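Long-range contacts in aminoacyltransferase FemA (Staphylococcus aureus, PDB 1LRZ), which adds the second and third glycines of the pentaglycine interpeptide bridge of staphylococcal peptidoglycan, using glycyl-tRNA as donor: residues F204-M208 with A329-S333; G190-L196 with L237-I243; P109-Q114 with A126-F132. All blocks are in the same frame, centred on the assembly; numbering follows the deposited sequence.

Contact 1. Residues F204-M208 with A329-S333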
loop_
_atom_site.group_PDB
_atom_site.type_symbol
_atom_site.label_atom_id
_atom_site.label_comp_id
_atom_site.label_asym_id
_atom_site.label_seq_id
_atom_site.Cartn_x
_atom_site.Cartn_y
_atom_site.Cartn_z
ATOM N N PHE A 204 8.550 12.907 5.611
ATOM C CA PHE A 204 8.222 11.498 5.387
ATOM C C PHE A 204 9.500 10.673 5.489
ATOM O O PHE A 204 9.527 9.610 6.113
ATOM C CB PHE A 204 7.608 11.304 3.993
ATOM C CG PHE A 204 7.652 9.881 3.508
ATOM C CD1 PHE A 204 6.784 8.923 4.035
ATOM C CD2 PHE A 204 8.597 9.487 2.555
ATOM C CE1 PHE A 204 6.859 7.586 3.625
ATOM C CE2 PHE A 204 8.684 8.154 2.135
ATOM C CZ PHE A 204 7.812 7.198 2.671
ATOM N N ARG A 205 10.558 11.181 4.867
ATOM C CA ARG A 205 11.857 10.519 4.861
ATOM C C ARG A 205 12.413 10.290 6.261
ATOM O O ARG A 205 13.111 9.304 6.500
ATOM C CB ARG A 205 12.849 11.348 4.049
ATOM C CG ARG A 205 12.470 11.489 2.583
ATOM C CD ARG A 205 13.412 10.691 1.699
ATOM N NE ARG A 205 13.486 9.293 2.103
ATOM C CZ ARG A 205 14.396 8.431 1.655
ATOM N NH1 ARG A 205 15.320 8.820 0.792
ATOM N NH2 ARG A 205 14.368 7.162 2.039
ATOM N N SER A 206 12.101 11.192 7.184
ATOM C CA SER A 206 12.593 11.062 8.551
ATOM C C SER A 206 12.087 9.781 9.215
ATOM O O SER A 206 12.744 9.246 10.107
ATOM C CB SER A 206 12.169 12.264 9.397
ATOM O OG SER A 206 10.789 12.186 9.723
ATOM N N PHE A 207 10.926 9.288 8.784
ATOM C CA PHE A 207 10.361 8.066 9.363
ATOM C C PHE A 207 10.944 6.782 8.787
ATOM O O PHE A 207 10.800 5.716 9.377
ATOM C CB PHE A 207 8.843 8.020 9.181
ATOM C CG PHE A 207 8.110 9.080 9.932
ATOM C CD1 PHE A 207 7.752 10.266 9.307
ATOM C CD2 PHE A 207 7.812 8.914 11.282
ATOM C CE1 PHE A 207 7.095 11.269 10.012
ATOM C CE2 PHE A 207 7.154 9.916 11.996
ATOM C CZ PHE A 207 6.801 11.099 11.361
ATOM N N MET A 208 11.583 6.882 7.628
ATOM C CA MET A 208 12.171 5.712 6.983
ATOM C C MET A 208 13.637 5.578 7.392
ATOM O O MET A 208 14.164 4.471 7.507
ATOM C CB MET A 208 12.067 5.831 5.457
ATOM C CG MET A 208 10.658 6.094 4.925
ATOM S SD MET A 208 9.419 4.913 5.494
ATOM C CE MET A 208 9.805 3.517 4.474
ATOM N N ALA A 329 5.020 2.190 1.534
ATOM C CA ALA A 329 6.053 2.345 2.542
ATOM C C ALA A 329 5.559 3.295 3.612
ATOM O O ALA A 329 4.711 4.157 3.355
ATOM C CB ALA A 329 7.321 2.900 1.898
ATOM N N GLY A 330 6.089 3.136 4.816
ATOM C CA GLY A 330 5.683 4.003 5.898
ATOM C C GLY A 330 6.528 3.812 7.136
ATOM O O GLY A 330 7.331 2.880 7.215
ATOM N N GLY A 331 6.339 4.699 8.103
ATOM C CA GLY A 331 7.089 4.614 9.339
ATOM C C GLY A 331 6.379 5.385 10.433
ATOM O O GLY A 331 5.570 6.281 10.151
ATOM N N THR A 332 6.680 5.031 11.679
ATOM C CA THR A 332 6.078 5.679 12.834
ATOM C C THR A 332 7.139 5.970 13.900
ATOM O O THR A 332 8.025 5.156 14.138
ATOM C CB THR A 332 4.973 4.790 13.426
ATOM O OG1 THR A 332 3.930 4.646 12.457
ATOM C CG2 THR A 332 4.395 5.402 14.707
ATOM N N SER A 333 7.055 7.139 14.526
ATOM C CA SER A 333 8.013 7.508 15.556
ATOM C C SER A 333 7.872 6.599 16.779
ATOM O O SER A 333 6.787 6.478 17.349
ATOM C CB SER A 333 7.794 8.962 15.971
ATOM O OG SER A 333 8.533 9.270 17.139
#
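F207 sets its ring against the backbone at the end of the strand: CD2 approaches G331 O at 3.6 Å and T332 CA at 4.0 Å, while CE2 reaches S333 N, near the ring plane, at 3.8 Å. Its CA-to-CB bond points toward the strand, and the two backbones come closest here by CA positions, F207 CA lying 4.8 Å from G331 CA. Glycine makes this approach possible. An ideal CB on G331 would lie 2.4 Å from F207 O, a clash, whereas the actual G331 CA stands 3.9 Å from F207 O. M208 and F204 start sideways but bring their ends to the strand. M208 CE meets A329 CB at 3.6 Å and M208 SD lies 3.4 Å from G330 O; F204 presents its ring edge to A329, with CE1 4.1 Å from A329 O. No hydrogen bond joins the segments, so the 281 Å² buried between them reflects van der Waals contact. Two polar groups of the strand find a partner elsewhere: G331 O and T332 OG1 both hydrogen-bond S314 OG on the adjacent strand 310-320. Within 204-208, F207 N bonds to F204 O at 3.0 Å and M208 N to R205 O at 3.1 Å, an i to i-3 spacing at the helix terminus. F204 and F207 also touch A315 on strand 310-320 and, respectively, V238 and L240 on strand 236-244, so the helix end spans three strands. Such a short helix laid on a sheet face is typical of the layered alpha/beta architecture that FemABX proteins share with the acetyltransferase clan.

Contact 2. Residues G190-L196 with L237-I243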
loop_
_atom_site.group_PDB
_atom_site.type_symbol
_atom_site.label_atom_id
_atom_site.label_comp_id
_atom_site.label_asym_id
_atom_site.label_seq_id
_atom_site.Cartn_x
_atom_site.Cartn_y
_atom_site.Cartn_z
ATOM N N GLY A 190 -6.834 14.075 19.231
ATOM C CA GLY A 190 -6.046 15.229 18.820
ATOM C C GLY A 190 -5.101 15.045 17.637
ATOM O O GLY A 190 -4.453 16.001 17.211
ATOM N N VAL A 191 -5.008 13.831 17.105
ATOM C CA VAL A 191 -4.138 13.576 15.962
ATOM C C VAL A 191 -4.845 13.962 14.667
ATOM O O VAL A 191 -6.039 13.701 14.509
ATOM C CB VAL A 191 -3.744 12.083 15.877
ATOM C CG1 VAL A 191 -3.012 11.808 14.554
ATOM C CG2 VAL A 191 -2.849 11.718 17.074
ATOM N N LYS A 192 -4.107 14.587 13.750
ATOM C CA LYS A 192 -4.659 14.989 12.454
ATOM C C LYS A 192 -3.829 14.408 11.311
ATOM O O LYS A 192 -2.698 13.963 11.516
ATOM C CB LYS A 192 -4.708 16.520 12.349
ATOM C CG LYS A 192 -5.656 17.132 13.369
ATOM C CD LYS A 192 -5.677 18.659 13.374
ATOM C CE LYS A 192 -6.670 19.145 14.441
ATOM N NZ LYS A 192 -6.760 20.623 14.588
ATOM N N VAL A 193 -4.395 14.401 10.111
ATOM C CA VAL A 193 -3.682 13.877 8.951
ATOM C C VAL A 193 -3.731 14.881 7.802
ATOM O O VAL A 193 -4.798 15.407 7.469
ATOM C CB VAL A 193 -4.299 12.532 8.477
ATOM C CG1 VAL A 193 -3.661 12.080 7.155
ATOM C CG2 VAL A 193 -4.101 11.471 9.546
ATOM N N ARG A 194 -2.569 15.170 7.230
ATOM C CA ARG A 194 -2.490 16.073 6.092
ATOM C C ARG A 194 -1.646 15.378 5.043
ATOM O O ARG A 194 -0.945 14.404 5.344
ATOM C CB ARG A 194 -1.864 17.424 6.474
ATOM C CG ARG A 194 -0.389 17.416 6.870
ATOM C CD ARG A 194 -0.054 18.769 7.512
ATOM N NE ARG A 194 1.329 18.906 7.961
ATOM C CZ ARG A 194 2.347 19.175 7.155
ATOM N NH1 ARG A 194 3.576 19.281 7.647
ATOM N NH2 ARG A 194 2.137 19.341 5.857
ATOM N N PHE A 195 -1.713 15.867 3.813
ATOM C CA PHE A 195 -0.947 15.265 2.742
ATOM C C PHE A 195 0.226 16.147 2.359
ATOM O O PHE A 195 0.061 17.328 2.045
ATOM C CB PHE A 195 -1.858 15.011 1.545
ATOM C CG PHE A 195 -3.024 14.125 1.867
ATOM C CD1 PHE A 195 -4.267 14.675 2.171
ATOM C CD2 PHE A 195 -2.876 12.739 1.884
ATOM C CE1 PHE A 195 -5.352 13.857 2.493
ATOM C CE2 PHE A 195 -3.953 11.910 2.204
ATOM C CZ PHE A 195 -5.193 12.471 2.508
ATOM N N LEU A 196 1.412 15.549 2.388
ATOM C CA LEU A 196 2.655 16.237 2.091
ATOM C C LEU A 196 2.936 16.432 0.606
ATOM O O LEU A 196 2.633 15.562 -0.220
ATOM C CB LEU A 196 3.823 15.473 2.719
ATOM C CG LEU A 196 3.740 15.181 4.218
ATOM C CD1 LEU A 196 5.025 14.486 4.678
ATOM C CD2 LEU A 196 3.545 16.480 4.981
ATOM N N LEU A 237 -0.140 9.614 -2.817
ATOM C CA LEU A 237 -0.476 10.498 -1.709
ATOM C C LEU A 237 0.459 10.139 -0.568
ATOM O O LEU A 237 0.828 8.969 -0.405
ATOM C CB LEU A 237 -1.941 10.313 -1.279
ATOM C CG LEU A 237 -3.011 10.944 -2.178
ATOM C CD1 LEU A 237 -4.404 10.587 -1.654
ATOM C CD2 LEU A 237 -2.804 12.465 -2.210
ATOM N N VAL A 238 0.838 11.150 0.211
ATOM C CA VAL A 238 1.761 10.980 1.328
ATOM C C VAL A 238 1.127 11.496 2.616
ATOM O O VAL A 238 1.454 12.588 3.091
ATOM C CB VAL A 238 3.083 11.767 1.085
ATOM C CG1 VAL A 238 4.088 11.492 2.214
ATOM C CG2 VAL A 238 3.686 11.379 -0.266
ATOM N N PRO A 239 0.196 10.723 3.193
ATOM C CA PRO A 239 -0.429 11.191 4.431
ATOM C C PRO A 239 0.554 11.230 5.602
ATOM O O PRO A 239 1.398 10.347 5.749
ATOM C CB PRO A 239 -1.554 10.183 4.655
ATOM C CG PRO A 239 -0.997 8.906 4.035
ATOM C CD PRO A 239 -0.359 9.420 2.767
ATOM N N LEU A 240 0.438 12.276 6.414
ATOM C CA LEU A 240 1.259 12.463 7.603
ATOM C C LEU A 240 0.318 12.658 8.797
ATOM O O LEU A 240 -0.548 13.540 8.774
ATOM C CB LEU A 240 2.154 13.713 7.481
ATOM C CG LEU A 240 2.738 14.164 8.842
ATOM C CD1 LEU A 240 3.854 13.202 9.258
ATOM C CD2 LEU A 240 3.265 15.602 8.782
ATOM N N ALA A 241 0.470 11.822 9.819
ATOM C CA ALA A 241 -0.332 11.954 11.029
ATOM C C ALA A 241 0.523 12.882 11.876
ATOM O O ALA A 241 1.753 12.712 11.943
ATOM C CB ALA A 241 -0.491 10.596 11.721
ATOM N N TYR A 242 -0.108 13.850 12.528
ATOM C CA TYR A 242 0.645 14.809 13.321
ATOM C C TYR A 242 -0.224 15.500 14.363
ATOM O O TYR A 242 -1.449 15.371 14.371
ATOM C CB TYR A 242 1.215 15.873 12.392
ATOM C CG TYR A 242 0.126 16.751 11.821
ATOM C CD1 TYR A 242 -0.242 17.941 12.458
ATOM C CD2 TYR A 242 -0.598 16.352 10.692
ATOM C CE1 TYR A 242 -1.304 18.714 11.990
ATOM C CE2 TYR A 242 -1.667 17.116 10.215
ATOM C CZ TYR A 242 -2.013 18.296 10.870
ATOM O OH TYR A 242 -3.066 19.055 10.410
ATOM N N ILE A 243 0.428 16.250 15.238
ATOM C CA ILE A 243 -0.277 17.002 16.255
ATOM C C ILE A 243 0.143 18.455 16.114
ATOM O O ILE A 243 1.336 18.747 16.031
ATOM C CB ILE A 243 0.102 16.549 17.674
ATOM C CG1 ILE A 243 -0.319 15.091 17.897
ATOM C CG2 ILE A 243 -0.553 17.478 18.698
ATOM C CD1 ILE A 243 0.115 14.529 19.247
HETATM O O HOH W 1 0.510 13.792 -0.645
#
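Two antiparallel strands form this edge of a mixed sheet, 192-195 being an outermost strand within the chain; the short axes approach to 4.5 Å and run at 149°. K192 and Y242 form a hydrogen-bonded pair, K192 N to Y242 O and Y242 N to K192 O, both 2.8 Å. R194 and L240 form the next, R194 N to L240 O at 3.0 Å and L240 N to R194 O at 2.8 Å. Between and beyond them, V193 with A241 and F195 with P239 are non-hydrogen-bonded pairs, so P239 needs no amide hydrogen on this side. Three carbonyls also take CA-H...O contacts: A241 CA to K192 O at 3.1 Å, V193 CA to L240 O at 3.2 Å and P239 CA to R194 O at 3.4 Å. Charged ends find partners outside: K192 NZ bridges to E247, R194 to E310 and E200. R194 CD nevertheless rests against Y242 CE2 at 3.6 Å, whereas its cation-pi geometry is long and at most weakly attractive. On the opposite face, V193 CG1 and F195 CE2 each lie 3.8 Å from P239 CB. The ladder then splays. L196 N still bonds V238 O directly at 3.0 Å, but L196 O and V238 N stand 4.8 Å apart, and water 1 fills the gap, donating to L196 O and accepting from V238 N, each at 2.8 Å.

Contact 3. Residues P109-Q114 with A126-F132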
loop_
_atom_site.group_PDB
_atom_site.type_symbol
_atom_site.label_atom_id
_atom_site.label_comp_id
_atom_site.label_asym_id
_atom_site.label_seq_id
_atom_site.Cartn_x
_atom_site.Cartn_y
_atom_site.Cartn_z
ATOM N N PRO A 109 3.961 -11.451 -13.632
ATOM C CA PRO A 109 2.536 -11.118 -13.687
ATOM C C PRO A 109 1.862 -10.999 -12.329
ATOM O O PRO A 109 2.123 -11.778 -11.407
ATOM C CB PRO A 109 1.944 -12.238 -14.549
ATOM C CG PRO A 109 2.819 -13.385 -14.248
ATOM C CD PRO A 109 4.209 -12.778 -14.223
ATOM N N TYR A 110 1.005 -9.991 -12.231
ATOM C CA TYR A 110 0.229 -9.682 -11.030
ATOM C C TYR A 110 -0.941 -10.662 -11.116
ATOM O O TYR A 110 -2.079 -10.279 -11.385
ATOM C CB TYR A 110 -0.260 -8.233 -11.131
ATOM C CG TYR A 110 -0.713 -7.600 -9.826
ATOM C CD1 TYR A 110 -1.405 -6.389 -9.836
ATOM C CD2 TYR A 110 -0.432 -8.192 -8.590
ATOM C CE1 TYR A 110 -1.804 -5.768 -8.660
ATOM C CE2 TYR A 110 -0.839 -7.577 -7.390
ATOM C CZ TYR A 110 -1.518 -6.362 -7.439
ATOM O OH TYR A 110 -1.894 -5.720 -6.286
ATOM N N LEU A 111 -0.629 -11.937 -10.895
ATOM C CA LEU A 111 -1.588 -13.032 -11.011
ATOM C C LEU A 111 -1.606 -13.901 -9.757
ATOM O O LEU A 111 -0.613 -14.550 -9.444
ATOM C CB LEU A 111 -1.182 -13.901 -12.217
ATOM C CG LEU A 111 -2.026 -15.128 -12.570
ATOM C CD1 LEU A 111 -3.426 -14.670 -12.926
ATOM C CD2 LEU A 111 -1.393 -15.883 -13.750
ATOM N N PRO A 112 -2.740 -13.943 -9.041
ATOM C CA PRO A 112 -2.820 -14.758 -7.825
ATOM C C PRO A 112 -2.570 -16.231 -8.107
ATOM O O PRO A 112 -2.927 -16.745 -9.169
ATOM C CB PRO A 112 -4.248 -14.523 -7.325
ATOM C CG PRO A 112 -4.600 -13.178 -7.878
ATOM C CD PRO A 112 -4.008 -13.231 -9.276
ATOM N N TYR A 113 -1.974 -16.894 -7.120
ATOM C CA TYR A 113 -1.666 -18.312 -7.175
ATOM C C TYR A 113 -2.462 -19.001 -6.061
ATOM O O TYR A 113 -3.290 -19.874 -6.326
ATOM C CB TYR A 113 -0.159 -18.515 -6.971
ATOM C CG TYR A 113 0.257 -19.931 -6.635
ATOM C CD1 TYR A 113 -0.280 -21.032 -7.326
ATOM C CD2 TYR A 113 1.206 -20.175 -5.645
ATOM C CE1 TYR A 113 0.116 -22.332 -7.037
ATOM C CE2 TYR A 113 1.618 -21.477 -5.345
ATOM C CZ TYR A 113 1.071 -22.549 -6.044
ATOM O OH TYR A 113 1.492 -23.827 -5.763
ATOM N N GLN A 114 -2.219 -18.576 -4.823
ATOM C CA GLN A 114 -2.890 -19.128 -3.647
ATOM C C GLN A 114 -3.310 -18.021 -2.672
ATOM O O GLN A 114 -2.751 -16.921 -2.693
ATOM C CB GLN A 114 -1.945 -20.077 -2.890
ATOM C CG GLN A 114 -1.411 -21.244 -3.682
ATOM C CD GLN A 114 -0.598 -22.193 -2.817
ATOM O OE1 GLN A 114 -0.868 -23.392 -2.786
ATOM N NE2 GLN A 114 0.407 -21.659 -2.108
ATOM N N ALA A 126 -6.134 -20.126 -6.217
ATOM C CA ALA A 126 -6.741 -19.091 -7.065
ATOM C C ALA A 126 -7.282 -19.621 -8.399
ATOM O O ALA A 126 -7.989 -18.906 -9.122
ATOM C CB ALA A 126 -5.727 -17.963 -7.317
ATOM N N GLY A 127 -6.933 -20.861 -8.724
ATOM C CA GLY A 127 -7.394 -21.481 -9.957
ATOM C C GLY A 127 -6.585 -21.141 -11.200
ATOM O O GLY A 127 -7.083 -21.268 -12.320
ATOM N N ASN A 128 -5.338 -20.722 -11.013
ATOM C CA ASN A 128 -4.480 -20.335 -12.134
ATOM C C ASN A 128 -3.270 -21.246 -12.307
ATOM O O ASN A 128 -2.322 -20.897 -13.016
ATOM C CB ASN A 128 -4.006 -18.879 -11.950
ATOM C CG ASN A 128 -5.167 -17.906 -11.780
ATOM O OD1 ASN A 128 -6.180 -18.019 -12.469
ATOM N ND2 ASN A 128 -5.021 -16.942 -10.867
ATOM N N ASP A 129 -3.302 -22.407 -11.664
ATOM C CA ASP A 129 -2.203 -23.378 -11.744
ATOM C C ASP A 129 -1.792 -23.709 -13.188
ATOM O O ASP A 129 -0.619 -23.958 -13.453
ATOM C CB ASP A 129 -2.601 -24.676 -11.033
ATOM C CG ASP A 129 -2.608 -24.544 -9.517
ATOM O OD1 ASP A 129 -2.558 -23.407 -8.995
ATOM O OD2 ASP A 129 -2.669 -25.594 -8.844
ATOM N N TRP A 130 -2.759 -23.727 -14.108
ATOM C CA TRP A 130 -2.485 -24.028 -15.517
ATOM C C TRP A 130 -1.434 -23.082 -16.102
ATOM O O TRP A 130 -0.729 -23.419 -17.062
ATOM C CB TRP A 130 -3.764 -23.908 -16.351
ATOM C CG TRP A 130 -4.321 -22.522 -16.404
ATOM C CD1 TRP A 130 -5.217 -21.965 -15.537
ATOM C CD2 TRP A 130 -3.977 -21.492 -17.342
ATOM N NE1 TRP A 130 -5.452 -20.652 -15.875
ATOM C CE2 TRP A 130 -4.705 -20.336 -16.980
ATOM C CE3 TRP A 130 -3.126 -21.434 -18.458
ATOM C CZ2 TRP A 130 -4.599 -19.126 -17.690
ATOM C CZ3 TRP A 130 -3.021 -20.226 -19.165
ATOM C CH2 TRP A 130 -3.757 -19.094 -18.776
ATOM N N PHE A 131 -1.335 -21.893 -15.522
ATOM C CA PHE A 131 -0.386 -20.902 -16.002
ATOM C C PHE A 131 1.055 -21.404 -15.991
ATOM O O PHE A 131 1.806 -21.158 -16.938
ATOM C CB PHE A 131 -0.474 -19.629 -15.159
ATOM C CG PHE A 131 0.295 -18.480 -15.729
ATOM C CD1 PHE A 131 -0.134 -17.851 -16.897
ATOM C CD2 PHE A 131 1.458 -18.029 -15.112
ATOM C CE1 PHE A 131 0.582 -16.788 -17.441
ATOM C CE2 PHE A 131 2.176 -16.972 -15.645
ATOM C CZ PHE A 131 1.740 -16.346 -16.814
ATOM N N PHE A 132 1.452 -22.096 -14.926
ATOM C CA PHE A 132 2.825 -22.592 -14.841
ATOM C C PHE A 132 3.200 -23.484 -16.032
ATOM O O PHE A 132 4.270 -23.320 -16.626
ATOM C CB PHE A 132 3.056 -23.353 -13.525
ATOM C CG PHE A 132 2.908 -22.492 -12.282
ATOM C CD1 PHE A 132 1.676 -22.379 -11.636
ATOM C CD2 PHE A 132 4.000 -21.778 -11.776
ATOM C CE1 PHE A 132 1.524 -21.570 -10.506
ATOM C CE2 PHE A 132 3.863 -20.960 -10.640
ATOM C CZ PHE A 132 2.623 -20.858 -10.007
HETATM O O HOH W 2 -3.602 -20.822 -8.968
#
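L111 CD2 sits 3.8 Å from the centroid of the F131 ring and 16° off its normal, a CH-pi contact over the ring face; P109 CG adds a second apolar approach, 3.9 Å from F131 CE2. Further out, F132 turns its edge to the face of Y113 in a T-shaped pair, with ring centroids 5.3 Å apart and planes at 73°, and P112 CB meets A126 CB at 3.7 Å. Two hydrogen bonds form the polar edge. N128 ND2 donates to P112 O at 2.7 Å with a 170° angle, and A126 N to Y113 O at 2.9 Å. Water 2 donates to Y113 O and to D129 OD1, both at 2.8 Å, and accepts from N128 N at 2.7 Å. On the other side of strand 112-116, Y113 and Q114 both face E392 in a classic beta bulge. The A126-Y113 bond continues the pairing of strands 112-116 and 122-125, as expected of a beta hairpin whose second strand leads through a short loop into helix 130-137.

In the fold
From the N terminus, contact 3 closes first, completing a short loop of 11 intervening residues around the hairpin 112-116/122-125. Contact 2 opens at 190-196, and contact 1 opens at 204-208 before 237-243 returns to close contact 2. Contact 1 closes at 329-333, after the two long helices 245-272 and 277-307, so contacts 1 and 2 cross along the chain. They also meet in space, F207 CE1 lying 3.8 Å from L240 CD1. All three reach one nine-strand sheet: contact 3 near one outer strand, contact 2 at the other, and contact 1 on strand 325-332 between them. Contact 3's centre lies 34 Å from that of contact 1 and 38 Å from that of contact 2.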